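Importin subunit beta-1 (Saccharomyces cerevisiae, PDB 5OWU) carries proteins into the nucleus as the beta subunit of the import receptor, associating with importin alpha, which recognises the classical nuclear localization signal of the cargo. Local coordinates at residues A[1-13]-A[25-39]. Residues are numbered along the deposited sequence; the frame is centred on the assembly and turned at random.
Sequences MSTAEFAQLLENS and SETQLKKLSNDNFLQ
The helix segments 3-13 and 25-35, the roughly antiparallel pair of HEAT repeat 1, have 133° between their N-to-C directions and axes 8.7 Å apart at closest; the chain closes in where S13 faces S25 and stands further apart at M1 and Q39. L29 is the knob of this packing, lodged in a hole lined by F6, L9, L10 and S13. Its two methyls divide the work: CD2 lies 3.5 Å from F6 CE1 and also meets L9 CB, while CD1 reaches L10 CD2 and the S13 side chain. The F6 ring is swung beside its own carbonyl carbon (chi1 -164°), which sets CE1 3.7 Å from L32 CD2, and the ring carries on to L43 and S44 of helix 37-48. Toward solvent, the extended Q28 crosses L9 at about a right angle, its OE1 3.5 Å from L9 CD2 and its NE2 4.0 Å from the M1 methyl CE. Were Q28 shortened to an alanine, the L9 methyls would probably lose the amide's cover and M1 CE its neighbour NE2. At the close end, S25 CB packs 3.4 Å from L9 O, while S25 OG is hydrogen-bonded to I21 O. No clear direct hydrogen bond joins the segments, and the buried S25 turns its hydroxyl to a carbonyl of its own helix, which suggests that packing round L29, more than direct hydrogen bonding, joins the two helices here.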
loop_
_atom_site.group_PDB
_atom_site.type_symbol
_atom_site.label_atom_id
_atom_site.label_comp_id
_atom_site.label_asym_id
_atom_site.label_seq_id
_atom_site.Cartn_x
_atom_site.Cartn_y
_atom_site.Cartn_z
ATOM N N MET A 1 0.171 -9.862 -46.495
ATOM C CA MET A 1 -0.704 -8.698 -46.176
ATOM C C MET A 1 0.006 -7.382 -46.479
ATOM O O MET A 1 1.203 -7.234 -46.221
ATOM C CB MET A 1 -1.129 -8.739 -44.708
ATOM C CG MET A 1 -2.314 -7.839 -44.379
ATOM S SD MET A 1 -2.864 -7.948 -42.663
ATOM C CE MET A 1 -3.113 -9.715 -42.459
ATOM N N SER A 2 -0.747 -6.431 -47.021
ATOM C CA SER A 2 -0.227 -5.120 -47.375
ATOM C C SER A 2 -0.457 -4.122 -46.243
ATOM O O SER A 2 -1.241 -4.355 -45.320
ATOM C CB SER A 2 -0.898 -4.609 -48.645
ATOM O OG SER A 2 -2.275 -4.374 -48.409
ATOM N N THR A 3 0.227 -2.979 -46.341
ATOM C CA THR A 3 0.028 -1.916 -45.360
ATOM C C THR A 3 -1.438 -1.512 -45.279
ATOM O O THR A 3 -1.972 -1.302 -44.183
ATOM C CB THR A 3 0.891 -0.703 -45.711
ATOM O OG1 THR A 3 2.265 -1.100 -45.803
ATOM C CG2 THR A 3 0.750 0.393 -44.646
ATOM N N ALA A 4 -2.105 -1.398 -46.427
ATOM C CA ALA A 4 -3.480 -0.912 -46.428
ATOM C C ALA A 4 -4.417 -1.902 -45.745
ATOM O O ALA A 4 -5.291 -1.503 -44.966
ATOM C CB ALA A 4 -3.934 -0.635 -47.860
ATOM N N GLU A 5 -4.248 -3.198 -46.022
ATOM C CA GLU A 5 -5.096 -4.208 -45.395
ATOM C C GLU A 5 -4.882 -4.244 -43.888
ATOM O O GLU A 5 -5.846 -4.324 -43.118
ATOM C CB GLU A 5 -4.811 -5.579 -46.004
ATOM C CG GLU A 5 -5.094 -5.672 -47.492
ATOM C CD GLU A 5 -4.558 -6.950 -48.104
ATOM O OE1 GLU A 5 -3.712 -7.609 -47.462
ATOM O OE2 GLU A 5 -4.979 -7.295 -49.227
ATOM N N PHE A 6 -3.621 -4.205 -43.449
ATOM C CA PHE A 6 -3.328 -4.188 -42.021
ATOM C C PHE A 6 -3.971 -2.977 -41.360
ATOM O O PHE A 6 -4.614 -3.088 -40.303
ATOM C CB PHE A 6 -1.811 -4.190 -41.808
ATOM C CG PHE A 6 -1.392 -4.549 -40.412
ATOM C CD1 PHE A 6 -1.476 -5.854 -39.970
ATOM C CD2 PHE A 6 -0.901 -3.583 -39.545
ATOM C CE1 PHE A 6 -1.092 -6.196 -38.693
ATOM C CE2 PHE A 6 -0.512 -3.923 -38.262
ATOM C CZ PHE A 6 -0.610 -5.229 -37.834
ATOM N N ALA A 7 -3.821 -1.807 -41.986
ATOM C CA ALA A 7 -4.429 -0.596 -41.451
ATOM C C ALA A 7 -5.936 -0.753 -41.339
ATOM O O ALA A 7 -6.546 -0.289 -40.369
ATOM C CB ALA A 7 -4.082 0.604 -42.332
ATOM N N GLN A 8 -6.554 -1.415 -42.321
ATOM C CA GLN A 8 -7.997 -1.638 -42.267
ATOM C C GLN A 8 -8.372 -2.550 -41.103
ATOM O O GLN A 8 -9.380 -2.312 -40.427
ATOM C CB GLN A 8 -8.486 -2.227 -43.593
ATOM C CG GLN A 8 -10.004 -2.268 -43.734
ATOM C CD GLN A 8 -10.615 -0.882 -43.788
ATOM O OE1 GLN A 8 -10.248 -0.063 -44.630
ATOM N NE2 GLN A 8 -11.541 -0.607 -42.880
ATOM N N LEU A 9 -7.590 -3.607 -40.864
ATOM C CA LEU A 9 -7.811 -4.438 -39.680
ATOM C C LEU A 9 -7.782 -3.606 -38.400
ATOM O O LEU A 9 -8.707 -3.677 -37.586
ATOM C CB LEU A 9 -6.763 -5.551 -39.602
ATOM C CG LEU A 9 -6.949 -6.797 -40.466
ATOM C CD1 LEU A 9 -5.723 -7.694 -40.296
ATOM C CD2 LEU A 9 -8.220 -7.549 -40.093
ATOM N N LEU A 10 -6.712 -2.830 -38.186
ATOM C CA LEU A 10 -6.622 -2.012 -36.972
ATOM C C LEU A 10 -7.828 -1.078 -36.832
ATOM O O LEU A 10 -8.511 -1.040 -35.782
ATOM C CB LEU A 10 -5.326 -1.205 -37.007
ATOM C CG LEU A 10 -4.032 -2.007 -36.920
ATOM C CD1 LEU A 10 -2.930 -1.299 -37.673
ATOM C CD2 LEU A 10 -3.640 -2.197 -35.473
ATOM N N GLU A 11 -8.095 -0.305 -37.890
ATOM C CA GLU A 11 -9.226 0.609 -37.880
ATOM C C GLU A 11 -10.501 -0.123 -37.498
ATOM O O GLU A 11 -11.187 0.273 -36.559
ATOM C CB GLU A 11 -9.381 1.284 -39.241
ATOM C CG GLU A 11 -8.280 2.290 -39.570
ATOM C CD GLU A 11 -8.635 3.186 -40.747
ATOM O OE1 GLU A 11 -9.825 3.237 -41.114
ATOM O OE2 GLU A 11 -7.729 3.839 -41.305
ATOM N N ASN A 12 -10.819 -1.213 -38.198
ATOM C CA ASN A 12 -12.035 -1.962 -37.886
ATOM C C ASN A 12 -12.030 -2.460 -36.451
ATOM O O ASN A 12 -13.086 -2.535 -35.815
ATOM C CB ASN A 12 -12.193 -3.144 -38.839
ATOM C CG ASN A 12 -12.602 -2.717 -40.229
ATOM O OD1 ASN A 12 -13.079 -1.600 -40.427
ATOM N ND2 ASN A 12 -12.425 -3.606 -41.201
ATOM N N SER A 13 -10.855 -2.804 -35.929
ATOM C CA SER A 13 -10.762 -3.319 -34.572
ATOM C C SER A 13 -11.248 -2.302 -33.551
ATOM O O SER A 13 -11.766 -2.691 -32.496
ATOM C CB SER A 13 -9.321 -3.724 -34.254
ATOM O OG SER A 13 -8.529 -2.578 -33.978
ATOM N N SER A 25 -11.512 -8.590 -36.245
ATOM C CA SER A 25 -10.292 -7.867 -36.583
ATOM C C SER A 25 -9.231 -8.031 -35.501
ATOM O O SER A 25 -8.048 -8.224 -35.811
ATOM C CB SER A 25 -10.619 -6.394 -36.809
ATOM O OG SER A 25 -11.490 -6.242 -37.917
ATOM N N GLU A 26 -9.632 -7.953 -34.226
ATOM C CA GLU A 26 -8.675 -8.136 -33.136
ATOM C C GLU A 26 -8.077 -9.536 -33.162
ATOM O O GLU A 26 -6.870 -9.716 -32.943
ATOM C CB GLU A 26 -9.353 -7.862 -31.790
ATOM C CG GLU A 26 -9.278 -6.407 -31.343
ATOM C CD GLU A 26 -10.492 -5.959 -30.527
ATOM O OE1 GLU A 26 -11.054 -6.790 -29.778
ATOM O OE2 GLU A 26 -10.888 -4.774 -30.643
ATOM N N THR A 27 -8.908 -10.544 -33.429
ATOM C CA THR A 27 -8.412 -11.910 -33.517
ATOM C C THR A 27 -7.421 -12.054 -34.662
ATOM O O THR A 27 -6.362 -12.669 -34.499
ATOM C CB THR A 27 -9.581 -12.884 -33.682
ATOM O OG1 THR A 27 -10.453 -12.780 -32.549
ATOM C CG2 THR A 27 -9.086 -14.329 -33.804
ATOM N N GLN A 28 -7.736 -11.483 -35.828
ATOM C CA GLN A 28 -6.826 -11.623 -36.960
ATOM C C GLN A 28 -5.505 -10.902 -36.696
ATOM O O GLN A 28 -4.435 -11.390 -37.087
ATOM C CB GLN A 28 -7.491 -11.102 -38.232
ATOM C CG GLN A 28 -6.868 -11.641 -39.509
ATOM C CD GLN A 28 -7.591 -11.162 -40.754
ATOM O OE1 GLN A 28 -8.807 -10.960 -40.741
ATOM N NE2 GLN A 28 -6.843 -10.972 -41.837
ATOM N N LEU A 29 -5.551 -9.757 -36.014
ATOM C CA LEU A 29 -4.319 -9.049 -35.672
ATOM C C LEU A 29 -3.455 -9.878 -34.730
ATOM O O LEU A 29 -2.256 -10.073 -34.974
ATOM C CB LEU A 29 -4.652 -7.694 -35.051
ATOM C CG LEU A 29 -5.243 -6.674 -36.022
ATOM C CD1 LEU A 29 -5.860 -5.519 -35.259
ATOM C CD2 LEU A 29 -4.187 -6.173 -36.990
ATOM N N LYS A 30 -4.045 -10.374 -33.639
ATOM C CA LYS A 30 -3.282 -11.219 -32.723
ATOM C C LYS A 30 -2.737 -12.451 -33.442
ATOM O O LYS A 30 -1.600 -12.878 -33.198
ATOM C CB LYS A 30 -4.159 -11.625 -31.538
ATOM C CG LYS A 30 -3.426 -12.367 -30.427
ATOM C CD LYS A 30 -2.518 -11.446 -29.625
ATOM C CE LYS A 30 -1.848 -12.197 -28.479
ATOM N NZ LYS A 30 -0.831 -11.364 -27.767
ATOM N N LYS A 31 -3.526 -13.022 -34.348
ATOM C CA LYS A 31 -3.093 -14.218 -35.062
ATOM C C LYS A 31 -1.894 -13.925 -35.948
ATOM O O LYS A 31 -0.985 -14.755 -36.061
ATOM C CB LYS A 31 -4.245 -14.784 -35.895
ATOM C CG LYS A 31 -3.825 -15.774 -36.989
ATOM C CD LYS A 31 -5.011 -16.133 -37.878
ATOM C CE LYS A 31 -4.567 -16.876 -39.132
ATOM N NZ LYS A 31 -3.871 -18.154 -38.818
ATOM N N LEU A 32 -1.872 -12.767 -36.604
ATOM C CA LEU A 32 -0.686 -12.427 -37.379
ATOM C C LEU A 32 0.512 -12.194 -36.464
ATOM O O LEU A 32 1.635 -12.596 -36.791
ATOM C CB LEU A 32 -0.940 -11.202 -38.254
ATOM C CG LEU A 32 0.249 -10.828 -39.152
ATOM C CD1 LEU A 32 0.559 -11.947 -40.143
ATOM C CD2 LEU A 32 0.013 -9.518 -39.889
ATOM N N SER A 33 0.303 -11.560 -35.308
ATOM C CA SER A 33 1.428 -11.377 -34.395
ATOM C C SER A 33 1.992 -12.716 -33.949
ATOM O O SER A 33 3.200 -12.831 -33.716
ATOM C CB SER A 33 1.017 -10.551 -33.176
ATOM O OG SER A 33 0.484 -11.365 -32.146
ATOM N N ASN A 34 1.145 -13.740 -33.831
ATOM C CA ASN A 34 1.650 -15.052 -33.440
ATOM C C ASN A 34 2.286 -15.799 -34.609
ATOM O O ASN A 34 3.305 -16.476 -34.433
ATOM C CB ASN A 34 0.529 -15.895 -32.838
ATOM C CG ASN A 34 0.939 -17.339 -32.647
ATOM O OD1 ASN A 34 1.689 -17.666 -31.725
ATOM N ND2 ASN A 34 0.463 -18.215 -33.533
ATOM N N ASP A 35 1.710 -15.694 -35.805
ATOM C CA ASP A 35 2.160 -16.534 -36.912
ATOM C C ASP A 35 3.360 -15.931 -37.621
ATOM O O ASP A 35 4.226 -16.669 -38.094
ATOM C CB ASP A 35 1.032 -16.754 -37.924
ATOM C CG ASP A 35 -0.146 -17.498 -37.337
ATOM O OD1 ASP A 35 0.033 -18.207 -36.323
ATOM O OD2 ASP A 35 -1.251 -17.366 -37.901
ATOM N N ASN A 36 3.424 -14.596 -37.720
ATOM C CA ASN A 36 4.517 -13.938 -38.435
ATOM C C ASN A 36 4.824 -12.615 -37.722
ATOM O O ASN A 36 4.476 -11.524 -38.177
ATOM C CB ASN A 36 4.169 -13.710 -39.905
ATOM C CG ASN A 36 5.369 -13.256 -40.726
ATOM O OD1 ASN A 36 6.414 -12.904 -40.182
ATOM N ND2 ASN A 36 5.216 -13.253 -42.047
ATOM N N PHE A 37 5.518 -12.711 -36.589
ATOM C CA PHE A 37 5.789 -11.512 -35.810
ATOM C C PHE A 37 6.605 -10.505 -36.609
ATOM O O PHE A 37 6.372 -9.298 -36.511
ATOM C CB PHE A 37 6.511 -11.860 -34.511
ATOM C CG PHE A 37 6.676 -10.681 -33.596
ATOM C CD1 PHE A 37 5.582 -10.155 -32.938
ATOM C CD2 PHE A 37 7.912 -10.085 -33.414
ATOM C CE1 PHE A 37 5.720 -9.058 -32.101
ATOM C CE2 PHE A 37 8.056 -8.988 -32.581
ATOM C CZ PHE A 37 6.962 -8.475 -31.930
ATOM N N LEU A 38 7.573 -10.974 -37.397
ATOM C CA LEU A 38 8.360 -10.059 -38.219
ATOM C C LEU A 38 7.449 -9.176 -39.063
ATOM O O LEU A 38 7.574 -7.944 -39.060
ATOM C CB LEU A 38 9.326 -10.852 -39.107
ATOM C CG LEU A 38 10.424 -10.101 -39.879
ATOM C CD1 LEU A 38 11.374 -11.116 -40.498
ATOM C CD2 LEU A 38 9.892 -9.184 -40.968
ATOM N N GLN A 39 6.515 -9.791 -39.794
ATOM C CA GLN A 39 5.628 -9.010 -40.651
ATOM C C GLN A 39 4.691 -8.134 -39.823
ATOM O O GLN A 39 4.455 -6.973 -40.168
ATOM C CB GLN A 39 4.826 -9.937 -41.572
ATOM C CG GLN A 39 3.937 -9.188 -42.555
ATOM C CD GLN A 39 3.108 -10.107 -43.450
ATOM O OE1 GLN A 39 2.654 -11.172 -43.024
ATOM N NE2 GLN A 39 2.903 -9.688 -44.695
HETATM O O HOH W 1 -11.768 -6.584 -40.286
#